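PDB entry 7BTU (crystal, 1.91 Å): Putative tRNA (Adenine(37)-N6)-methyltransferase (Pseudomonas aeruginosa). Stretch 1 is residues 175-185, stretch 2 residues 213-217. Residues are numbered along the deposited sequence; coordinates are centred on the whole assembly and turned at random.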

ATOM      1  N   GLU B 175     -29.130  20.922   9.386  1.00 22.05           N
ATOM      2  CA  GLU B 175     -30.323  20.070   9.336  1.00 24.15           C
ATOM      3  C   GLU B 175     -30.007  18.713   8.698  1.00 22.64           C
ATOM      4  O   GLU B 175     -30.476  17.661   9.147  1.00 21.30           O
ATOM      5  N   HIS B 176     -29.247  18.721   7.622  1.00 20.28           N
ATOM      6  CA  HIS B 176     -28.997  17.442   6.992  1.00 20.20           C
ATOM      7  C   HIS B 176     -28.005  16.617   7.800  1.00 20.89           C
ATOM      8  O   HIS B 176     -28.083  15.377   7.799  1.00 23.19           O
ATOM      9  N   GLY B 177     -27.075  17.283   8.490  1.00 20.83           N
ATOM     10  CA  GLY B 177     -26.159  16.566   9.362  1.00 20.97           C
ATOM     11  C   GLY B 177     -26.901  15.893  10.500  1.00 23.93           C
ATOM     12  O   GLY B 177     -26.620  14.734  10.844  1.00 23.74           O
ATOM     13  N   GLN B 178     -27.900  16.593  11.064  1.00 25.17           N
ATOM     14  CA  GLN B 178     -28.710  16.005  12.131  1.00 22.84           C
ATOM     15  C   GLN B 178     -29.477  14.798  11.617  1.00 24.94           C
ATOM     16  O   GLN B 178     -29.571  13.791  12.313  1.00 28.01           O
ATOM     17  N   ARG B 179     -30.028  14.888  10.392  1.00 19.93           N
ATOM     18  CA  ARG B 179     -30.761  13.767   9.794  1.00 23.83           C
ATOM     19  C   ARG B 179     -29.840  12.575   9.522  1.00 22.30           C
ATOM     20  O   ARG B 179     -30.168  11.430   9.857  1.00 23.64           O
ATOM     21  N   LEU B 180     -28.684  12.840   8.893  1.00 21.16           N
ATOM     22  CA  LEU B 180     -27.736  11.823   8.462  1.00 24.43           C
ATOM     23  C   LEU B 180     -26.872  11.287   9.591  1.00 25.45           C
ATOM     24  O   LEU B 180     -26.259  10.213   9.419  1.00 22.42           O
ATOM     25  N   ARG B 181     -26.819  11.982  10.723  1.00 25.76           N
ATOM     26  CA  ARG B 181     -25.861  11.677  11.804  1.00 26.58           C
ATOM     27  C   ARG B 181     -24.428  11.691  11.260  1.00 26.73           C
ATOM     28  O   ARG B 181     -23.603  10.798  11.515  1.00 22.70           O
ATOM     29  N   GLN B 182     -24.117  12.745  10.513  1.00 20.13           N
ATOM     30  CA  GLN B 182     -22.798  12.888   9.890  1.00 21.78           C
ATOM     31  C   GLN B 182     -22.352  14.327  10.049  1.00 20.45           C
ATOM     32  O   GLN B 182     -23.202  15.226  10.119  1.00 22.28           O
ATOM     33  N   PRO B 183     -21.026  14.590  10.124  1.00 21.42           N
ATOM     34  CA  PRO B 183     -20.557  16.011  10.234  1.00 21.83           C
ATOM     35  C   PRO B 183     -20.564  16.720   8.883  1.00 21.57           C
ATOM     36  O   PRO B 183     -19.511  16.983   8.276  1.00 17.64           O
ATOM     37  N   VAL B 184     -21.773  17.030   8.402  1.00 16.12           N
ATOM     38  CA  VAL B 184     -21.940  17.474   7.015  1.00 18.43           C
ATOM     39  C   VAL B 184     -21.238  18.803   6.779  1.00 17.02           C
ATOM     40  O   VAL B 184     -20.611  19.017   5.730  1.00 15.21           O
ATOM     41  N   ALA B 185     -21.391  19.746   7.706  1.00 20.77           N
ATOM     42  CA  ALA B 185     -20.783  21.061   7.490  1.00 20.91           C
ATOM     43  C   ALA B 185     -19.269  20.936   7.399  1.00 23.50           C
ATOM     44  O   ALA B 185     -18.634  21.535   6.518  1.00 17.92           O
ATOM     45  N   LEU B 213     -22.666  14.750  -1.928  1.00 18.06           N
ATOM     46  CA  LEU B 213     -22.086  14.129  -0.726  1.00 16.85           C
ATOM     47  C   LEU B 213     -23.209  13.441   0.044  1.00 22.03           C
ATOM     48  O   LEU B 213     -24.257  14.050   0.234  1.00 19.51           O
ATOM     49  N   TRP B 214     -23.017  12.166   0.455  1.00 17.66           N
ATOM     50  CA  TRP B 214     -24.109  11.378   1.014  1.00 21.89           C
ATOM     51  C   TRP B 214     -25.284  11.474   0.036  1.00 22.71           C
ATOM     52  O   TRP B 214     -25.087  11.233  -1.159  1.00 23.27           O
ATOM     53  N   ASP B 215     -26.495  11.837   0.479  1.00 20.94           N
ATOM     54  CA  ASP B 215     -27.644  11.975  -0.414  1.00 22.13           C
ATOM     55  C   ASP B 215     -27.935  13.445  -0.710  1.00 21.75           C
ATOM     56  O   ASP B 215     -29.083  13.814  -0.989  1.00 20.02           O
ATOM     57  N   LEU B 216     -26.911  14.288  -0.627  1.00 18.20           N
ATOM     58  CA  LEU B 216     -27.071  15.740  -0.758  1.00 17.67           C
ATOM     59  C   LEU B 216     -26.483  16.253  -2.075  1.00 20.73           C
ATOM     60  O   LEU B 216     -25.530  15.679  -2.603  1.00 18.49           O
ATOM     61  N   ASP B 217     -27.017  17.398  -2.552  1.00 16.71           N
ATOM     62  CA  ASP B 217     -26.390  18.212  -3.598  1.00 16.63           C
ATOM     63  C   ASP B 217     -25.940  19.512  -2.934  1.00 18.46           C
ATOM     64  O   ASP B 217     -26.725  20.164  -2.255  1.00 20.57           O
TER

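The contact between these two stretches is small, burying 370 Å² in all, and it is organised round a tight turn. Leu213 to Leu216 form a type II' beta turn, closed by backbone hydrogen bonds in both directions between its end residues. Trp214, with its positive phi of 51°, and Asp215 occupy the two central positions, and both point their CA-to-CB bonds toward the first stretch. Trp214 and Leu216 cover the most surface, with Leu180 and Gln182 the main apolar and polar counterparts on the first stretch.

Leu216 is buried and adopts the m, t rotamer (chi1 -41°, chi2 176°). Leu216 CD2 lies over one face of the His176 imidazole, 3.9 Å from the His176 ring centroid and 29° off the ring normal, a CH-pi contact in which an aliphatic hydrogen meets the aromatic cloud. Leu216 CD1 is 3.6 Å from Val184 CG1, and both methyls lie near Leu180 CD1. A branched leucine suits this place because one side chain can touch residues of both the helix before the loop and the one after it. Val184, chi1 t, points its CA-to-CB bond sideways, yet its CG1 still supplies a compact apolar surface.

Leu180, also m, t, points toward the second stretch from the last helical turn. Leu180 CD1 packs 3.8 Å from Trp214 CB and 4.0 Å from Leu216 CD2, so a single methyl joins the two largest contributors of the turn.

Trp214 takes chi1 m with chi2 117°, which brings its indole against Gln182, in the loop after the helix. There Gln182 (chi1 m, chi2 m) folds its amide against the ring, with Gln182 CD 3.4 Å from Trp214 CZ2. The approach is oblique. Glutamine suits this site because its carbon chain and flat amide can lie against an aromatic group while its carbonyl oxygen, OE1, still finds a partner. That partner is a water, which donates to Gln182 OE1 at 2.9 Å and accepts from Trp214 NE1 at 2.8 Å, thereby satisfying the indole N-H and linking the two residues indirectly.

At the exposed margin the packing gives way to charge. Arg179 extends through chi1 t and chi2 t, then bends at chi3 (55°, p), bringing its guanidinium to Asp215, whose chi1 is p. The salt bridge has two hydrogen bonds: Arg179 NH1 to Asp215 OD2 at 2.9 Å, and Arg179 NH2 to Asp215 OD1 at 3.0 Å, the latter nearly straight at 175°. The planar guanidinium matches the two carboxylate oxygens well. Arg179 NH2 also donates to His176 ND1 at 2.9 Å, which ties together two side chains one helical turn apart, while the bond from Arg179 NE to His176 ND1, at 3.5 Å, is weak. His176 (chi1 m) thus serves twice, offering a ring nitrogen to the arginine and a ring face to the leucine.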

ATOM      1  CB  GLU B 175     -31.423  20.764   8.511  1.00 25.60           C
ATOM      2  CG  GLU B 175     -32.069  21.983   9.228  1.00 31.26           C
ATOM      3  CD  GLU B 175     -32.849  22.894   8.268  1.00 43.41           C
ATOM      4  OE1 GLU B 175     -32.786  22.671   7.030  1.00 47.13           O
ATOM      5  OE2 GLU B 175     -33.505  23.837   8.747  1.00 46.60           O
ATOM      6  CB  HIS B 176     -28.535  17.690   5.552  1.00 20.46           C
ATOM      7  CG  HIS B 176     -29.664  18.051   4.636  1.00 19.56           C
ATOM      8  ND1 HIS B 176     -30.617  17.140   4.226  1.00 21.60           N
ATOM      9  CD2 HIS B 176     -30.005  19.230   4.069  1.00 20.66           C
ATOM     10  CE1 HIS B 176     -31.484  17.731   3.424  1.00 25.21           C
ATOM     11  NE2 HIS B 176     -31.141  19.008   3.322  1.00 24.37           N
ATOM     12  CB  GLN B 178     -29.682  17.041  12.674  1.00 20.94           C
ATOM     13  CG  GLN B 178     -28.990  18.258  13.315  1.00 26.35           C
ATOM     14  CD  GLN B 178     -28.662  17.993  14.755  1.00 29.91           C
ATOM     15  OE1 GLN B 178     -27.510  18.121  15.196  1.00 31.40           O
ATOM     16  NE2 GLN B 178     -29.673  17.622  15.496  1.00 25.63           N
ATOM     17  CB  ARG B 179     -31.424  14.220   8.478  1.00 23.55           C
ATOM     18  CG  ARG B 179     -32.214  13.087   7.760  1.00 26.76           C
ATOM     19  CD  ARG B 179     -32.941  13.610   6.483  1.00 28.60           C
ATOM     20  NE  ARG B 179     -31.988  14.249   5.589  1.00 28.32           N
ATOM     21  CZ  ARG B 179     -31.193  13.599   4.745  1.00 29.17           C
ATOM     22  NH1 ARG B 179     -31.236  12.252   4.686  1.00 23.88           N
ATOM     23  NH2 ARG B 179     -30.344  14.295   3.985  1.00 24.42           N
ATOM     24  CB  LEU B 180     -26.812  12.397   7.371  1.00 23.97           C
ATOM     25  CG  LEU B 180     -27.461  12.623   5.983  1.00 22.18           C
ATOM     26  CD1 LEU B 180     -26.607  13.507   5.026  1.00 19.74           C
ATOM     27  CD2 LEU B 180     -27.753  11.255   5.344  1.00 28.43           C
ATOM     28  CB  ARG B 181     -26.212  10.342  12.505  1.00 25.15           C
ATOM     29  CG  ARG B 181     -27.549  10.463  13.289  1.00 32.17           C
ATOM     30  CD  ARG B 181     -27.838   9.307  14.217  1.00 42.96           C
ATOM     31  NE  ARG B 181     -29.129   9.429  14.912  1.00 52.39           N
ATOM     32  CZ  ARG B 181     -29.383  10.231  15.950  1.00 58.02           C
ATOM     33  NH1 ARG B 181     -28.437  11.021  16.459  1.00 55.13           N
ATOM     34  NH2 ARG B 181     -30.596  10.236  16.493  1.00 64.18           N
ATOM     35  CB  GLN B 182     -22.802  12.529   8.380  1.00 18.61           C
ATOM     36  CG  GLN B 182     -23.018  11.025   8.076  1.00 19.51           C
ATOM     37  CD  GLN B 182     -21.805  10.229   8.527  1.00 23.12           C
ATOM     38  OE1 GLN B 182     -20.695  10.784   8.632  1.00 23.93           O
ATOM     39  NE2 GLN B 182     -21.979   8.949   8.735  1.00 25.12           N
ATOM     40  CB  PRO B 183     -19.141  15.860  10.795  1.00 23.20           C
ATOM     41  CG  PRO B 183     -18.671  14.527  10.189  1.00 24.87           C
ATOM     42  CD  PRO B 183     -19.919  13.619  10.262  1.00 25.32           C
ATOM     43  CB  VAL B 184     -23.435  17.534   6.633  1.00 20.49           C
ATOM     44  CG1 VAL B 184     -23.657  18.351   5.284  1.00 18.74           C
ATOM     45  CG2 VAL B 184     -24.001  16.124   6.480  1.00 19.03           C
ATOM     46  CB  ALA B 185     -21.160  22.019   8.615  1.00 19.64           C
ATOM     47  CB  LEU B 213     -21.433  15.205   0.161  1.00 18.79           C
ATOM     48  CG  LEU B 213     -20.205  15.935  -0.430  1.00 19.37           C
ATOM     49  CD1 LEU B 213     -19.949  17.198   0.380  1.00 23.83           C
ATOM     50  CD2 LEU B 213     -18.963  14.988  -0.415  1.00 16.82           C
ATOM     51  CB  TRP B 214     -24.404  11.836   2.440  1.00 17.09           C
ATOM     52  CG  TRP B 214     -23.250  11.501   3.433  1.00 17.57           C
ATOM     53  CD1 TRP B 214     -22.507  12.381   4.122  1.00 19.64           C
ATOM     54  CD2 TRP B 214     -22.800  10.188   3.822  1.00 18.56           C
ATOM     55  NE1 TRP B 214     -21.585  11.707   4.921  1.00 20.70           N
ATOM     56  CE2 TRP B 214     -21.750  10.360   4.743  1.00 19.50           C
ATOM     57  CE3 TRP B 214     -23.152   8.886   3.443  1.00 26.67           C
ATOM     58  CZ2 TRP B 214     -21.057   9.274   5.328  1.00 25.14           C
ATOM     59  CZ3 TRP B 214     -22.450   7.784   4.026  1.00 29.01           C
ATOM     60  CH2 TRP B 214     -21.413   7.992   4.951  1.00 25.87           C
ATOM     61  CB  ASP B 215     -28.886  11.262   0.150  1.00 26.04           C
ATOM     62  CG  ASP B 215     -29.295  11.788   1.545  1.00 26.35           C
ATOM     63  OD1 ASP B 215     -28.678  12.768   2.024  1.00 24.26           O
ATOM     64  OD2 ASP B 215     -30.213  11.220   2.168  1.00 26.70           O
ATOM     65  CB  LEU B 216     -26.371  16.479   0.386  1.00 17.35           C
ATOM     66  CG  LEU B 216     -26.491  15.908   1.810  1.00 18.60           C
ATOM     67  CD1 LEU B 216     -25.644  16.758   2.738  1.00 15.47           C
ATOM     68  CD2 LEU B 216     -27.933  16.017   2.207  1.00 17.30           C
ATOM     69  CB  ASP B 217     -27.364  18.517  -4.741  1.00 18.17           C
ATOM     70  CG  ASP B 217     -27.843  17.245  -5.435  1.00 32.51           C
ATOM     71  OD1 ASP B 217     -26.989  16.451  -5.893  1.00 29.66           O
ATOM     72  OD2 ASP B 217     -29.066  17.046  -5.519  1.00 35.56           O
TER
HETATM   73  O   HOH W   1     -19.291  12.108   6.497  1.00 29.85           O